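Putative chorismate mutase (Yersinia pestis biovar Microtus str. 91001, PDB 2GBB) catalyses the Claisen rearrangement of chorismate to prephenate as a secreted, all-helical chorismate mutase and may play some role in pathogenicity. Local coordinates at residues L29-R34 and A68-Q73; Q73-A78 and S140-A145; I10-S15 and G101-K106. All coordinates share one frame; numbering follows the deposited sequence. Where two conformers were deposited one is given.

Contact 1 of 3, residues L29-R34 and A68-Q73; sequences LPIEDR and AAKAIQ. With SO4 (sulfate ion), chain I.
Ile-31 lies against helix 55-82 with its branched side chain set between the side chains of Lys-70 and Gln-73, which stand one helical turn apart. Its CG2 methyl, anti to its own backbone N, rests 3.8 Å from CB of Lys-70, and the two side chains lie alongside each other, pointing opposite ways. The other branch carries CD1 toward Gln-73, where it lies 3.8 Å from OE1 and 4.0 Å from CB. A beta-branched aliphatic suits this place, because its two arms fill the step between neighbouring turns without demanding a polar partner. This is the tight, buried part of the contact.

Glu-32 marks the looser part. Its extended chain brings OE1 to NZ of Lys-70, a salt bridge of 3.1 Å. The ammonium approaches from above the carboxylate plane, 40° out of it. Lys-70 gets there by a bend at chi3 (-61°), which turns its end toward the loop, and NZ also pairs with Glu-37. The other oxygen, OE2, takes a weak bond from NE of Arg-34, 3.4 Å long, and Arg-34 itself is exposed. Beyond the hydrophobic part, the backbone N of Ile-31 donates to O4 of a sulfate at 2.9 Å with an angle of 154°; the same ion is bound by Ile-31 N of the second subunit.

Asp-33 and Ala-69 to Gln-73 are assigned to substrate binding, consistent with these segments forming part of the pocket wall. Gln-73 OE1 accepts from Lys-24, while NE2 reaches a bound citrate and makes a weak bond to Ala-69 O. Held through its oxygen, the amide presents its N-H to the pocket, and Glu-32 and Glu-37 probably hold the ammonium of Lys-70 in position beside it.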
loop_
_atom_site.group_PDB
_atom_site.type_symbol
_atom_site.label_atom_id
_atom_site.label_comp_id
_atom_site.label_asym_id
_atom_site.label_seq_id
_atom_site.Cartn_x
_atom_site.Cartn_y
_atom_site.Cartn_z
ATOM N N LEU A 29 -2.124 4.722 11.389
ATOM C CA LEU A 29 -2.852 3.489 11.653
ATOM C C LEU A 29 -2.655 2.461 10.547
ATOM O O LEU A 29 -2.536 2.833 9.362
ATOM C CB LEU A 29 -4.352 3.732 11.851
ATOM C CG LEU A 29 -4.772 4.510 13.101
ATOM C CD1 LEU A 29 -6.139 5.116 12.911
ATOM C CD2 LEU A 29 -4.695 3.712 14.329
ATOM N N PRO A 30 -2.633 1.161 10.915
ATOM C CA PRO A 30 -2.557 0.120 9.897
ATOM C C PRO A 30 -3.792 0.166 8.953
ATOM O O PRO A 30 -4.890 0.529 9.377
ATOM C CB PRO A 30 -2.573 -1.206 10.678
ATOM C CG PRO A 30 -2.773 -0.822 12.160
ATOM C CD PRO A 30 -2.655 0.661 12.295
ATOM N N ILE A 31 -3.586 -0.215 7.700
ATOM C CA ILE A 31 -4.681 -0.293 6.724
ATOM C C ILE A 31 -5.682 -1.376 7.106
ATOM O O ILE A 31 -6.916 -1.151 7.013
ATOM C CB ILE A 31 -4.172 -0.554 5.312
ATOM C CG1 ILE A 31 -3.439 0.704 4.790
ATOM C CG2 ILE A 31 -5.356 -1.034 4.371
ATOM C CD1 ILE A 31 -4.153 2.079 5.231
ATOM N N GLU A 32 -5.144 -2.523 7.553
ATOM C CA GLU A 32 -5.973 -3.668 7.910
ATOM C C GLU A 32 -6.415 -3.625 9.367
ATOM O O GLU A 32 -5.612 -3.514 10.291
ATOM C CB GLU A 32 -5.245 -4.985 7.649
ATOM C CG GLU A 32 -6.178 -6.220 7.806
ATOM C CD GLU A 32 -5.467 -7.510 7.404
ATOM O OE1 GLU A 32 -5.234 -7.722 6.173
ATOM O OE2 GLU A 32 -5.139 -8.296 8.305
ATOM N N ASP A 33 -7.716 -3.684 9.567
ATOM C CA ASP A 33 -8.293 -3.580 10.903
ATOM C C ASP A 33 -9.465 -4.562 10.891
ATOM O O ASP A 33 -10.534 -4.229 10.374
ATOM C CB ASP A 33 -8.742 -2.140 11.163
ATOM C CG ASP A 33 -9.603 -2.003 12.456
ATOM O OD1 ASP A 33 -9.797 -3.008 13.150
ATOM O OD2 ASP A 33 -10.124 -0.913 12.742
ATOM N N ARG A 34 -9.219 -5.775 11.406
ATOM C CA ARG A 34 -10.142 -6.893 11.361
ATOM C C ARG A 34 -11.387 -6.698 12.171
ATOM O O ARG A 34 -12.450 -7.224 11.823
ATOM C CB ARG A 34 -9.466 -8.182 11.826
ATOM C CG ARG A 34 -8.560 -8.735 10.726
ATOM C CD ARG A 34 -7.714 -9.934 11.152
ATOM N NE ARG A 34 -7.198 -10.531 9.907
ATOM C CZ ARG A 34 -6.859 -11.805 9.736
ATOM N NH1 ARG A 34 -6.905 -12.681 10.731
ATOM N NH2 ARG A 34 -6.463 -12.207 8.541
ATOM N N ALA A 68 -10.649 -4.734 -2.270
ATOM C CA ALA A 68 -10.452 -3.645 -3.198
ATOM C C ALA A 68 -10.188 -2.329 -2.487
ATOM O O ALA A 68 -9.337 -1.571 -2.894
ATOM C CB ALA A 68 -11.668 -3.481 -4.161
ATOM N N ALA A 69 -10.957 -2.044 -1.447
ATOM C CA ALA A 69 -10.789 -0.893 -0.640
ATOM C C ALA A 69 -9.392 -0.865 0.026
ATOM O O ALA A 69 -8.705 0.146 -0.057
ATOM C CB ALA A 69 -11.886 -0.883 0.411
ATOM N N LYS A 70 -8.975 -1.957 0.675
ATOM C CA LYS A 70 -7.611 -2.019 1.209
ATOM C C LYS A 70 -6.553 -1.835 0.123
ATOM O O LYS A 70 -5.559 -1.100 0.324
ATOM C CB LYS A 70 -7.383 -3.300 2.014
ATOM C CG LYS A 70 -8.273 -3.390 3.279
ATOM C CD LYS A 70 -7.765 -4.546 4.202
ATOM C CE LYS A 70 -7.816 -5.890 3.548
ATOM N NZ LYS A 70 -7.806 -6.890 4.609
ATOM N N ALA A 71 -6.763 -2.472 -1.033
ATOM C CA ALA A 71 -5.801 -2.343 -2.127
ATOM C C ALA A 71 -5.602 -0.838 -2.456
ATOM O O ALA A 71 -4.485 -0.332 -2.567
ATOM C CB ALA A 71 -6.265 -3.170 -3.360
ATOM N N ILE A 72 -6.700 -0.112 -2.564
ATOM C CA ILE A 72 -6.669 1.313 -2.864
ATOM C C ILE A 72 -5.904 2.098 -1.806
ATOM O O ILE A 72 -5.037 2.959 -2.123
ATOM C CB ILE A 72 -8.100 1.845 -2.959
ATOM C CG1 ILE A 72 -8.756 1.356 -4.266
ATOM C CG2 ILE A 72 -8.092 3.369 -2.807
ATOM C CD1 ILE A 72 -10.233 1.740 -4.405
ATOM N N GLN A 73 -6.248 1.809 -0.541
ATOM C CA GLN A 73 -5.653 2.479 0.597
ATOM C C GLN A 73 -4.164 2.209 0.677
ATOM O O GLN A 73 -3.397 3.118 0.919
ATOM C CB GLN A 73 -6.309 2.035 1.894
ATOM C CG GLN A 73 -7.813 2.422 2.014
ATOM C CD GLN A 73 -8.406 1.758 3.242
ATOM O OE1 GLN A 73 -7.855 2.086 4.354
ATOM N NE2 GLN A 73 -9.281 0.860 3.162
HETATM S S SO4 I . -0.388 -1.462 7.093
HETATM O O1 SO4 I . -0.245 -2.894 6.994
HETATM O O2 SO4 I . -0.845 -1.046 8.363
HETATM O O3 SO4 I . 0.911 -0.993 6.814
HETATM O O4 SO4 I . -1.341 -1.014 6.122
#

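Contact 2 of 3, residues Q73-A78 and S140-A145; sequences QYRYRA and SADVEA. With SO4 (sulfate ion), chain E; SO4 (sulfate ion), chain F.
Arg-75 reaches across from helix 55-82 to Asp-142 on helix 140-150, a side-chain bridge within an all-helical chorismate mutase fold whose two backbones here stay far apart, 12.4 Å from CA of Arg-75 to CA of Asp-142. Its CB points toward the other helix, and from CG to NE the chain runs extended, long enough to span the gap. CB and the methylenes beyond it serve as the spacer, the side chain also packing on Ala-78 of the second subunit. CZ lies 3.8 Å from OD2 of Asp-142, whose carboxylate sits at the edge of the guanidinium. NH1 donates to OD2 of Asp-142 at 2.8 Å, with an angle of 157°, and also bonds to the backbone oxygen of Asn-137. NH2 makes a salt bridge with Asp-79 of the second subunit, so one planar cation ties two helices of its own chain to the partner subunit.

Asp-142 suits the other end because its short side chain, in the first turn of helix 140-150, can also serve the backbone: OD2 accepts from Thr-139 N, while OD1 bonds to Ser-82 of the second subunit. At the helix start, Ser-140 N donates to sulfate O1 at 2.8 Å. The carboxylate and guanidinium planes are 39° apart, yet OD2 lies only 8° out of the guanidinium plane and receives NH1 on its syn lone pair.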
loop_
_atom_site.group_PDB
_atom_site.type_symbol
_atom_site.label_atom_id
_atom_site.label_comp_id
_atom_site.label_asym_id
_atom_site.label_seq_id
_atom_site.Cartn_x
_atom_site.Cartn_y
_atom_site.Cartn_z
ATOM N N GLN A 73 -6.248 1.809 -0.541
ATOM C CA GLN A 73 -5.653 2.479 0.597
ATOM C C GLN A 73 -4.164 2.209 0.677
ATOM O O GLN A 73 -3.397 3.118 0.919
ATOM C CB GLN A 73 -6.309 2.035 1.894
ATOM C CG GLN A 73 -7.813 2.422 2.014
ATOM C CD GLN A 73 -8.406 1.758 3.242
ATOM O OE1 GLN A 73 -7.855 2.086 4.354
ATOM N NE2 GLN A 73 -9.281 0.860 3.162
ATOM N N TYR A 74 -3.772 0.954 0.494
ATOM C CA TYR A 74 -2.348 0.606 0.531
ATOM C C TYR A 74 -1.521 1.408 -0.499
ATOM O O TYR A 74 -0.441 1.922 -0.194
ATOM C CB TYR A 74 -2.193 -0.874 0.192
ATOM C CG TYR A 74 -2.311 -1.819 1.379
ATOM C CD1 TYR A 74 -1.623 -1.570 2.566
ATOM C CD2 TYR A 74 -3.176 -2.950 1.309
ATOM C CE1 TYR A 74 -1.734 -2.437 3.668
ATOM C CE2 TYR A 74 -3.302 -3.815 2.381
ATOM C CZ TYR A 74 -2.598 -3.553 3.538
ATOM O OH TYR A 74 -2.765 -4.435 4.544
ATOM N N ARG A 75 -2.085 1.500 -1.705
ATOM C CA ARG A 75 -1.513 2.200 -2.819
ATOM C C ARG A 75 -1.382 3.682 -2.532
ATOM O O ARG A 75 -0.331 4.251 -2.819
ATOM C CB ARG A 75 -2.320 1.896 -4.079
ATOM C CG ARG A 75 -1.932 0.540 -4.626
ATOM C CD ARG A 75 -2.729 0.068 -5.876
ATOM N NE ARG A 75 -2.443 -1.359 -6.079
ATOM C CZ ARG A 75 -3.356 -2.308 -6.285
ATOM N NH1 ARG A 75 -4.654 -1.985 -6.355
ATOM N NH2 ARG A 75 -2.974 -3.595 -6.408
ATOM N N TYR A 76 -2.403 4.291 -1.892
ATOM C CA TYR A 76 -2.292 5.660 -1.452
ATOM C C TYR A 76 -1.222 5.823 -0.415
ATOM O O TYR A 76 -0.458 6.810 -0.471
ATOM C CB TYR A 76 -3.630 6.242 -0.941
ATOM C CG TYR A 76 -4.508 6.801 -2.088
ATOM C CD1 TYR A 76 -4.164 8.008 -2.738
ATOM C CD2 TYR A 76 -5.611 6.090 -2.540
ATOM C CE1 TYR A 76 -4.957 8.519 -3.810
ATOM C CE2 TYR A 76 -6.446 6.587 -3.542
ATOM C CZ TYR A 76 -6.091 7.797 -4.211
ATOM O OH TYR A 76 -6.904 8.262 -5.241
ATOM N N ARG A 77 -1.156 4.902 0.558
ATOM C CA ARG A 77 -0.127 5.060 1.625
ATOM C C ARG A 77 1.279 5.088 0.961
ATOM O O ARG A 77 2.125 5.914 1.286
ATOM C CB ARG A 77 -0.167 3.918 2.653
ATOM C CG ARG A 77 -1.222 3.918 3.686
ATOM C CD ARG A 77 -1.170 5.125 4.639
ATOM N NE ARG A 77 -0.329 5.045 5.837
ATOM C CZ ARG A 77 -0.606 4.347 6.928
ATOM N NH1 ARG A 77 -1.674 3.583 6.971
ATOM N NH2 ARG A 77 0.216 4.364 7.959
ATOM N N ALA A 78 1.495 4.183 0.019
ATOM C CA ALA A 78 2.781 4.074 -0.684
ATOM C C ALA A 78 3.141 5.395 -1.391
ATOM O O ALA A 78 4.221 5.991 -1.161
ATOM C CB ALA A 78 2.725 2.903 -1.662
ATOM N N SER A 140 -7.792 -3.882 -12.389
ATOM C CA SER A 140 -8.743 -4.794 -13.004
ATOM C C SER A 140 -8.869 -6.128 -12.271
ATOM O O SER A 140 -9.985 -6.617 -12.100
ATOM C CB SER A 140 -8.345 -5.023 -14.457
ATOM O OG SER A 140 -8.648 -3.822 -15.163
ATOM N N ALA A 141 -7.745 -6.705 -11.823
ATOM C CA ALA A 141 -7.820 -7.837 -10.878
ATOM C C ALA A 141 -8.674 -7.549 -9.587
ATOM O O ALA A 141 -9.424 -8.421 -9.138
ATOM C CB ALA A 141 -6.417 -8.389 -10.519
ATOM N N ASP A 142 -8.613 -6.338 -9.050
ATOM C CA ASP A 142 -9.423 -5.966 -7.868
ATOM C C ASP A 142 -10.908 -5.988 -8.245
ATOM O O ASP A 142 -11.747 -6.482 -7.485
ATOM C CB ASP A 142 -9.056 -4.558 -7.396
ATOM C CG ASP A 142 -7.605 -4.452 -6.859
ATOM O OD1 ASP A 142 -7.168 -5.379 -6.147
ATOM O OD2 ASP A 142 -6.921 -3.431 -7.142
ATOM N N VAL A 143 -11.224 -5.443 -9.426
ATOM C CA VAL A 143 -12.612 -5.356 -9.869
ATOM C C VAL A 143 -13.169 -6.712 -10.265
ATOM O O VAL A 143 -14.331 -7.004 -10.012
ATOM C CB VAL A 143 -12.791 -4.303 -10.982
ATOM C CG1 VAL A 143 -14.262 -4.201 -11.383
ATOM C CG2 VAL A 143 -12.290 -2.913 -10.492
ATOM N N GLU A 144 -12.350 -7.545 -10.901
ATOM C CA GLU A 144 -12.776 -8.892 -11.310
ATOM C C GLU A 144 -13.158 -9.803 -10.133
ATOM O O GLU A 144 -14.096 -10.588 -10.254
ATOM C CB GLU A 144 -11.729 -9.555 -12.198
ATOM C CG GLU A 144 -11.532 -8.726 -13.521
ATOM C CD GLU A 144 -10.251 -9.070 -14.248
ATOM O OE1 GLU A 144 -9.854 -10.266 -14.191
ATOM O OE2 GLU A 144 -9.645 -8.137 -14.856
ATOM N N ALA A 145 -12.459 -9.662 -8.991
ATOM C CA ALA A 145 -12.857 -10.337 -7.757
ATOM C C ALA A 145 -14.227 -9.840 -7.238
ATOM O O ALA A 145 -15.046 -10.605 -6.697
ATOM C CB ALA A 145 -11.703 -10.176 -6.662
HETATM S S SO4 E . -5.046 -2.384 -14.459
HETATM O O1 SO4 E . -5.261 -3.560 -13.642
HETATM O O2 SO4 E . -6.166 -1.444 -14.414
HETATM O O3 SO4 E . -3.843 -1.729 -13.950
HETATM O O4 SO4 E . -4.858 -2.871 -15.822
HETATM S S SO4 F . -6.519 11.274 -7.037
HETATM O O1 SO4 F . -6.033 10.469 -5.933
HETATM O O2 SO4 F . -7.520 12.198 -6.525
HETATM O O3 SO4 F . -5.402 12.014 -7.623
HETATM O O4 SO4 F . -7.100 10.427 -8.072
#

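Contact 3 of 3, residues I10-S15 and G101-K106; sequences INERLS and GELSTK
Leu-103 presses its CG against the backbone of Arg-13, 3.9 Å from the amide N, where helices 7-14 and 93-117 run nearly antiparallel. The short axes are 9.2 Å apart at closest approach, at an angle of 167°. CB of Leu-103 lies 4.2 Å from CB of Arg-13, and its CD1 meets the carboxylate of Glu-12, 3.4 Å from OE2. This last is a van der Waals contact of a methyl with a carboxylate oxygen, the two side chains crossing at about a right angle; Glu-12 was modelled in two conformers, so its end is less firm. Leucine suits the centre because its branched end can spread over the backbone of Arg-13 and the side chain of the residue before it.

Toward the interior, the small Ser-104 lets the arginine pass close. Its CB sits at the edge of the guanidinium, near its plane, 3.6 Å from NE of Arg-13. With CG anti to the backbone N (chi1 -165°) and an extended chain from CG to NE, Arg-13 runs across the side of helix 93-117, its CD 4.2 Å from both N and CB of Ser-104. No hydrogen bond joins the two segments.

Further out, Ile-100 and Ile-107 of helix 93-117 and Gln-65 of helix 55-82 pack around the arginine, while Met-62 touches Ser-104. Leu-103 also lies on Tyr-16, in the loop that follows.

Arg-13 is assigned to substrate binding, and its NH1 donates to a bound citrate, an anion that plausibly marks the pocket. NE is buried with no partner in the model. The packing thus holds the arginine by its aliphatic chain and one edge, leaving the charged end to meet an anion, probably a carboxylate of the substrate.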
loop_
_atom_site.group_PDB
_atom_site.type_symbol
_atom_site.label_atom_id
_atom_site.label_comp_id
_atom_site.label_asym_id
_atom_site.label_seq_id
_atom_site.Cartn_x
_atom_site.Cartn_y
_atom_site.Cartn_z
ATOM N N ILE A 10 -21.164 0.392 -6.479
ATOM C CA ILE A 10 -19.923 -0.186 -5.995
ATOM C C ILE A 10 -18.757 0.777 -6.260
ATOM O O ILE A 10 -17.923 1.062 -5.377
ATOM C CB ILE A 10 -19.689 -1.517 -6.710
ATOM C CG1 ILE A 10 -20.732 -2.564 -6.237
ATOM C CG2 ILE A 10 -18.264 -1.964 -6.553
ATOM C CD1 ILE A 10 -20.660 -3.915 -6.999
ATOM N N ASN A 11 -18.747 1.340 -7.470
ATOM C CA ASN A 11 -17.809 2.410 -7.777
ATOM C C ASN A 11 -17.817 3.604 -6.821
ATOM O O ASN A 11 -16.753 4.050 -6.391
ATOM C CB ASN A 11 -17.977 2.868 -9.240
ATOM C CG ASN A 11 -16.969 3.915 -9.624
ATOM O OD1 ASN A 11 -15.807 3.603 -9.824
ATOM N ND2 ASN A 11 -17.398 5.177 -9.671
ATOM N N GLU A 12 -18.992 4.146 -6.521
ATOM C CA GLU A 12 -19.132 5.258 -5.561
ATOM C C GLU A 12 -18.695 4.876 -4.150
ATOM O O GLU A 12 -18.089 5.693 -3.463
ATOM C CB GLU A 12 -20.590 5.754 -5.511
ATOM C CG GLU A 12 -21.193 6.298 -6.842
ATOM C CD GLU A 12 -22.727 6.134 -6.914
ATOM O OE1 GLU A 12 -23.299 5.966 -8.033
ATOM O OE2 GLU A 12 -23.367 6.166 -5.843
ATOM N N ARG A 13 -19.005 3.653 -3.704
ATOM C CA ARG A 13 -18.481 3.176 -2.402
ATOM C C ARG A 13 -16.927 3.318 -2.367
ATOM O O ARG A 13 -16.347 3.879 -1.445
ATOM C CB ARG A 13 -18.912 1.729 -2.136
ATOM C CG ARG A 13 -18.716 1.303 -0.631
ATOM C CD ARG A 13 -19.331 -0.066 -0.278
ATOM N NE ARG A 13 -19.164 -0.342 1.150
ATOM C CZ ARG A 13 -18.036 -0.778 1.720
ATOM N NH1 ARG A 13 -16.965 -1.048 0.975
ATOM N NH2 ARG A 13 -17.983 -0.946 3.049
ATOM N N LEU A 14 -16.280 2.841 -3.417
ATOM C CA LEU A 14 -14.813 2.820 -3.493
ATOM C C LEU A 14 -14.196 4.238 -3.668
ATOM O O LEU A 14 -13.048 4.463 -3.343
ATOM C CB LEU A 14 -14.365 1.844 -4.615
ATOM C CG LEU A 14 -14.524 0.326 -4.405
ATOM C CD1 LEU A 14 -14.240 -0.454 -5.709
ATOM C CD2 LEU A 14 -13.572 -0.187 -3.323
ATOM N N SER A 15 -14.984 5.221 -4.113
ATOM C CA SER A 15 -14.486 6.623 -4.206
ATOM C C SER A 15 -14.171 7.272 -2.829
ATOM O O SER A 15 -13.521 8.272 -2.783
ATOM C CB SER A 15 -15.482 7.519 -4.958
ATOM O OG SER A 15 -16.674 7.617 -4.198
ATOM N N GLY A 101 -21.449 3.240 4.471
ATOM C CA GLY A 101 -22.437 2.307 4.991
ATOM C C GLY A 101 -23.735 2.495 4.215
ATOM O O GLY A 101 -24.401 1.516 3.848
ATOM N N GLU A 102 -24.054 3.758 3.938
ATOM C CA GLU A 102 -25.210 4.133 3.123
ATOM C C GLU A 102 -25.117 3.476 1.755
ATOM O O GLU A 102 -26.065 2.851 1.278
ATOM C CB GLU A 102 -25.262 5.645 3.025
ATOM C CG GLU A 102 -26.522 6.259 2.400
ATOM C CD GLU A 102 -26.712 7.754 2.807
ATOM O OE1 GLU A 102 -27.875 8.256 2.628
ATOM O OE2 GLU A 102 -25.708 8.401 3.295
ATOM N N LEU A 103 -23.951 3.563 1.139
ATOM C CA LEU A 103 -23.757 3.003 -0.198
ATOM C C LEU A 103 -23.798 1.484 -0.178
ATOM O O LEU A 103 -24.348 0.822 -1.083
ATOM C CB LEU A 103 -22.433 3.490 -0.790
ATOM C CG LEU A 103 -22.299 4.542 -1.885
ATOM C CD1 LEU A 103 -23.488 4.549 -2.854
ATOM C CD2 LEU A 103 -22.012 5.930 -1.384
ATOM N N SER A 104 -23.222 0.928 0.881
ATOM C CA SER A 104 -23.293 -0.488 1.122
ATOM C C SER A 104 -24.770 -1.011 1.157
ATOM O O SER A 104 -25.107 -2.029 0.493
ATOM C CB SER A 104 -22.480 -0.814 2.377
ATOM O OG SER A 104 -22.471 -2.180 2.540
ATOM N N THR A 105 -25.649 -0.278 1.847
ATOM C CA THR A 105 -27.089 -0.585 1.833
ATOM C C THR A 105 -27.680 -0.554 0.415
ATOM O O THR A 105 -28.412 -1.458 0.038
ATOM C CB THR A 105 -27.915 0.428 2.688
ATOM O OG1 THR A 105 -27.298 0.576 3.958
ATOM C CG2 THR A 105 -29.374 -0.025 2.903
ATOM N N LYS A 106 -27.364 0.503 -0.332
ATOM C CA LYS A 106 -27.896 0.729 -1.674
ATOM C C LYS A 106 -27.465 -0.366 -2.638
ATOM O O LYS A 106 -28.241 -0.806 -3.495
ATOM C CB LYS A 106 -27.480 2.096 -2.175
ATOM C CG LYS A 106 -28.164 3.230 -1.403
ATOM C CD LYS A 106 -28.097 4.534 -2.189
ATOM C CE LYS A 106 -28.429 5.757 -1.311
ATOM N NZ LYS A 106 -28.423 6.989 -2.199
#

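Overall arrangement
Helix 55-82 is common to contacts 1 and 2, which share Gln-73 and touch directly, Leu-29 O lying 2.7 Å from Arg-77 NH1. Both also meet the second subunit, and a salt bridge crosses each. Contact 1 is buried although its centre is about 12 Å from that of the chain; contacts 2 and 3, at about 11 and 6 Å, are partly buried. Contact 3 is touched by no other subunit and is made by van der Waals packing, with no hydrogen bond or salt bridge across it. Leu-14 connects it to contact 1 through Ala-68, Ala-69 and Ile-72. Contacts 1 and 3 both contribute assigned substrate-binding residues, whereas the salt bridge of contact 2 stands away from that site.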